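Local structure of 190aa long hypothetical protein (Pyrococcus horikoshii, 2DDZ) at residues Ser23-Arg28 / Ser36-Arg41. The protein is of unknown function, but assembles as a hexamer and belongs to a family probably related to the class II tRNA synthetases. Sequence-based numbering, arbitrary orientation.
Sequences SHWAYR and SLVVFR
Trp-25 and Ala-26, in the first turn of helix 25-30, rest on Ser-36, Val-38 and Phe-40, the alternate residues that strand 36-45 turns to the helix. With chi1 at -179°, the indole of Trp-25 extends past its own carbonyl carbon and slants along the strand. Followed outward from CB, the pyrrole part passes the strand without touching it, and contact begins at the far rim of the six-membered ring. There CZ3 lies against the branch point of Val-38, 3.9 Å from both CB and CG1, and CH2 lies 3.9 Å from Phe-40 CE1. The Phe-40 ring approaches from the opposite direction, the planes inclined at 39° and the ring centres 5.8 Å apart. Long and flat, Trp-25 carries apolar surface from the helix as far as Phe-40, whose own flat ring also stacks with His-70.

Ala-26 is small enough for the helix to sit close: its CB is 3.7 Å from Val-38 CG2 and 3.4 Å from OG of the equally compact Ser-36. Branched Val-38 thus serves both neighbours, CG1 against the indole CZ3 and CG2 against the methyl. Arg-28 NH1 hydrogen-bonds to Ser-23 O (2.6 Å) from 40° above the carbonyl plane.

A bound guanidine lies about 4 Å from the Trp-25 side chain. The packing is buried within the beta-alpha-beta unit of strand 5-8, helix 25-30 and strand 36-45; Ile-72 of strand 68-75 touches Trp-25 and Phe-40, while helix 161-184 covers the strand's other face at Leu-37 and Val-39.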
ATOM      1  N   SER E  23       2.548 -19.658  -0.133  1.00 30.49           N
ATOM      2  CA  SER E  23       3.695 -18.778   0.013  1.00 35.30           C
ATOM      3  C   SER E  23       4.916 -19.489   0.555  1.00 31.80           C
ATOM      4  O   SER E  23       4.809 -20.388   1.387  1.00 32.47           O
ATOM      5  CB  SER E  23       3.359 -17.574   0.912  1.00 29.85           C
ATOM      6  OG  SER E  23       3.071 -17.958   2.248  1.00 33.50           O
ATOM      7  N   HIS E  24       6.075 -19.058   0.066  1.00 23.41           N
ATOM      8  CA  HIS E  24       7.367 -19.595   0.462  1.00 26.74           C
ATOM      9  C   HIS E  24       7.555 -21.055   0.053  1.00 23.93           C
ATOM     10  O   HIS E  24       8.441 -21.728   0.557  1.00 37.91           O
ATOM     11  CB  HIS E  24       7.566 -19.434   1.972  1.00 23.17           C
ATOM     12  CG  HIS E  24       7.785 -18.015   2.410  1.00 32.07           C
ATOM     13  ND1 HIS E  24       8.979 -17.351   2.223  1.00 28.49           N
ATOM     14  CD2 HIS E  24       6.972 -17.151   3.064  1.00 25.55           C
ATOM     15  CE1 HIS E  24       8.896 -16.141   2.749  1.00 27.67           C
ATOM     16  NE2 HIS E  24       7.688 -15.995   3.266  1.00 33.41           N
ATOM     17  N   TRP E  25       6.739 -21.530  -0.884  1.00 28.84           N
ATOM     18  CA  TRP E  25       6.849 -22.910  -1.339  1.00 32.03           C
ATOM     19  C   TRP E  25       8.261 -23.238  -1.848  1.00 37.64           C
ATOM     20  O   TRP E  25       8.894 -24.186  -1.381  1.00 35.94           O
ATOM     21  CB  TRP E  25       5.829 -23.188  -2.439  1.00 32.18           C
ATOM     22  CG  TRP E  25       5.877 -24.592  -2.933  1.00 36.70           C
ATOM     23  CD1 TRP E  25       5.476 -25.705  -2.262  1.00 33.11           C
ATOM     24  CD2 TRP E  25       6.388 -25.042  -4.194  1.00 34.46           C
ATOM     25  NE1 TRP E  25       5.705 -26.824  -3.024  1.00 32.88           N
ATOM     26  CE2 TRP E  25       6.264 -26.448  -4.215  1.00 28.96           C
ATOM     27  CE3 TRP E  25       6.939 -24.395  -5.305  1.00 28.64           C
ATOM     28  CZ2 TRP E  25       6.670 -27.224  -5.309  1.00 38.60           C
ATOM     29  CZ3 TRP E  25       7.345 -25.169  -6.401  1.00 31.78           C
ATOM     30  CH2 TRP E  25       7.207 -26.568  -6.390  1.00 29.53           C
ATOM     31  N   ALA E  26       8.738 -22.442  -2.806  1.00 33.80           N
ATOM     32  CA  ALA E  26      10.060 -22.620  -3.386  1.00 33.28           C
ATOM     33  C   ALA E  26      11.162 -22.559  -2.330  1.00 37.35           C
ATOM     34  O   ALA E  26      12.106 -23.343  -2.373  1.00 36.16           O
ATOM     35  CB  ALA E  26      10.315 -21.552  -4.476  1.00 27.67           C
ATOM     36  N   TYR E  27      11.049 -21.633  -1.386  1.00 33.60           N
ATOM     37  CA  TYR E  27      12.069 -21.492  -0.365  1.00 33.46           C
ATOM     38  C   TYR E  27      12.019 -22.616   0.654  1.00 42.34           C
ATOM     39  O   TYR E  27      13.058 -23.103   1.115  1.00 39.67           O
ATOM     40  CB  TYR E  27      11.944 -20.130   0.325  1.00 34.13           C
ATOM     41  CG  TYR E  27      12.999 -19.886   1.380  1.00 32.14           C
ATOM     42  CD1 TYR E  27      14.360 -19.910   1.058  1.00 32.65           C
ATOM     43  CD2 TYR E  27      12.640 -19.683   2.715  1.00 29.75           C
ATOM     44  CE1 TYR E  27      15.338 -19.750   2.039  1.00 35.80           C
ATOM     45  CE2 TYR E  27      13.607 -19.516   3.706  1.00 34.49           C
ATOM     46  CZ  TYR E  27      14.952 -19.556   3.363  1.00 47.57           C
ATOM     47  OH  TYR E  27      15.897 -19.429   4.352  1.00 41.39           O
ATOM     48  N   ARG E  28      10.815 -23.056   0.996  1.00 39.16           N
ATOM     49  CA  ARG E  28      10.660 -24.137   1.969  1.00 39.88           C
ATOM     50  C   ARG E  28      11.206 -25.454   1.432  1.00 47.00           C
ATOM     51  O   ARG E  28      11.890 -26.180   2.144  1.00 38.37           O
ATOM     52  CB  ARG E  28       9.181 -24.313   2.316  1.00 38.84           C
ATOM     53  CG  ARG E  28       8.754 -23.617   3.578  1.00 60.68           C
ATOM     54  CD  ARG E  28       7.287 -23.917   3.912  1.00 69.85           C
ATOM     55  NE  ARG E  28       6.269 -23.194   3.120  1.00 64.76           N
ATOM     56  CZ  ARG E  28       5.568 -23.700   2.100  1.00 69.94           C
ATOM     57  NH1 ARG E  28       4.668 -22.950   1.487  1.00 79.74           N
ATOM     58  NH2 ARG E  28       5.763 -24.943   1.679  1.00 76.04           N
ATOM     59  N   SER E  36      11.090 -15.964  -7.450  1.00 38.59           N
ATOM     60  CA  SER E  36      11.481 -17.188  -8.134  1.00 29.03           C
ATOM     61  C   SER E  36      10.446 -17.853  -9.040  1.00 35.00           C
ATOM     62  O   SER E  36       9.232 -17.650  -8.924  1.00 30.08           O
ATOM     63  CB  SER E  36      11.964 -18.228  -7.119  1.00 30.83           C
ATOM     64  OG  SER E  36      10.890 -18.724  -6.342  1.00 31.05           O
ATOM     65  N   LEU E  37      10.971 -18.667  -9.950  1.00 32.07           N
ATOM     66  CA  LEU E  37      10.174 -19.431 -10.882  1.00 32.85           C
ATOM     67  C   LEU E  37      10.730 -20.852 -10.798  1.00 37.60           C
ATOM     68  O   LEU E  37      11.930 -21.065 -10.966  1.00 40.18           O
ATOM     69  CB  LEU E  37      10.316 -18.869 -12.299  1.00 24.57           C
ATOM     70  CG  LEU E  37       9.697 -19.712 -13.425  1.00 31.50           C
ATOM     71  CD1 LEU E  37       8.191 -19.904 -13.223  1.00 29.32           C
ATOM     72  CD2 LEU E  37       9.976 -19.029 -14.740  1.00 26.04           C
ATOM     73  N   VAL E  38       9.855 -21.805 -10.492  1.00 38.73           N
ATOM     74  CA  VAL E  38      10.227 -23.211 -10.387  1.00 38.34           C
ATOM     75  C   VAL E  38       9.426 -23.970 -11.437  1.00 42.49           C
ATOM     76  O   VAL E  38       8.201 -23.930 -11.444  1.00 42.47           O
ATOM     77  CB  VAL E  38       9.883 -23.788  -9.000  1.00 45.92           C
ATOM     78  CG1 VAL E  38      10.289 -25.265  -8.935  1.00 35.62           C
ATOM     79  CG2 VAL E  38      10.592 -22.991  -7.914  1.00 43.94           C
ATOM     80  N   VAL E  39      10.130 -24.665 -12.320  1.00 39.35           N
ATOM     81  CA  VAL E  39       9.488 -25.415 -13.392  1.00 33.41           C
ATOM     82  C   VAL E  39       9.715 -26.898 -13.223  1.00 40.04           C
ATOM     83  O   VAL E  39      10.843 -27.351 -13.033  1.00 38.60           O
ATOM     84  CB  VAL E  39      10.027 -24.959 -14.750  1.00 35.51           C
ATOM     85  CG1 VAL E  39       9.344 -25.708 -15.872  1.00 31.36           C
ATOM     86  CG2 VAL E  39       9.821 -23.449 -14.888  1.00 31.12           C
ATOM     87  N   PHE E  40       8.628 -27.653 -13.279  1.00 38.79           N
ATOM     88  CA  PHE E  40       8.704 -29.094 -13.145  1.00 46.23           C
ATOM     89  C   PHE E  40       7.646 -29.786 -13.994  1.00 48.82           C
ATOM     90  O   PHE E  40       6.835 -29.139 -14.666  1.00 41.38           O
ATOM     91  CB  PHE E  40       8.542 -29.509 -11.683  1.00 41.87           C
ATOM     92  CG  PHE E  40       7.307 -28.959 -11.024  1.00 47.33           C
ATOM     93  CD1 PHE E  40       7.199 -27.597 -10.758  1.00 44.03           C
ATOM     94  CD2 PHE E  40       6.259 -29.799 -10.653  1.00 42.31           C
ATOM     95  CE1 PHE E  40       6.077 -27.077 -10.095  1.00 42.83           C
ATOM     96  CE2 PHE E  40       5.124 -29.291  -9.985  1.00 47.26           C
ATOM     97  CZ  PHE E  40       5.030 -27.925  -9.716  1.00 48.76           C
ATOM     98  N   ARG E  41       7.664 -31.116 -13.961  1.00 42.16           N
ATOM     99  CA  ARG E  41       6.719 -31.919 -14.713  1.00 40.50           C
ATOM    100  C   ARG E  41       6.141 -33.003 -13.808  1.00 41.45           C
ATOM    101  O   ARG E  41       6.810 -33.493 -12.892  1.00 42.96           O
ATOM    102  CB  ARG E  41       7.412 -32.542 -15.931  1.00 42.86           C
ATOM    103  CG  ARG E  41       6.487 -33.270 -16.897  1.00 51.76           C
ATOM    104  CD  ARG E  41       7.290 -33.850 -18.067  1.00 59.32           C
ATOM    105  NE  ARG E  41       6.482 -34.646 -18.994  1.00 68.76           N
ATOM    106  CZ  ARG E  41       6.968 -35.300 -20.050  1.00 65.10           C
ATOM    107  NH1 ARG E  41       8.266 -35.260 -20.325  1.00 59.26           N
ATOM    108  NH2 ARG E  41       6.156 -35.995 -20.834  1.00 60.88           N
TER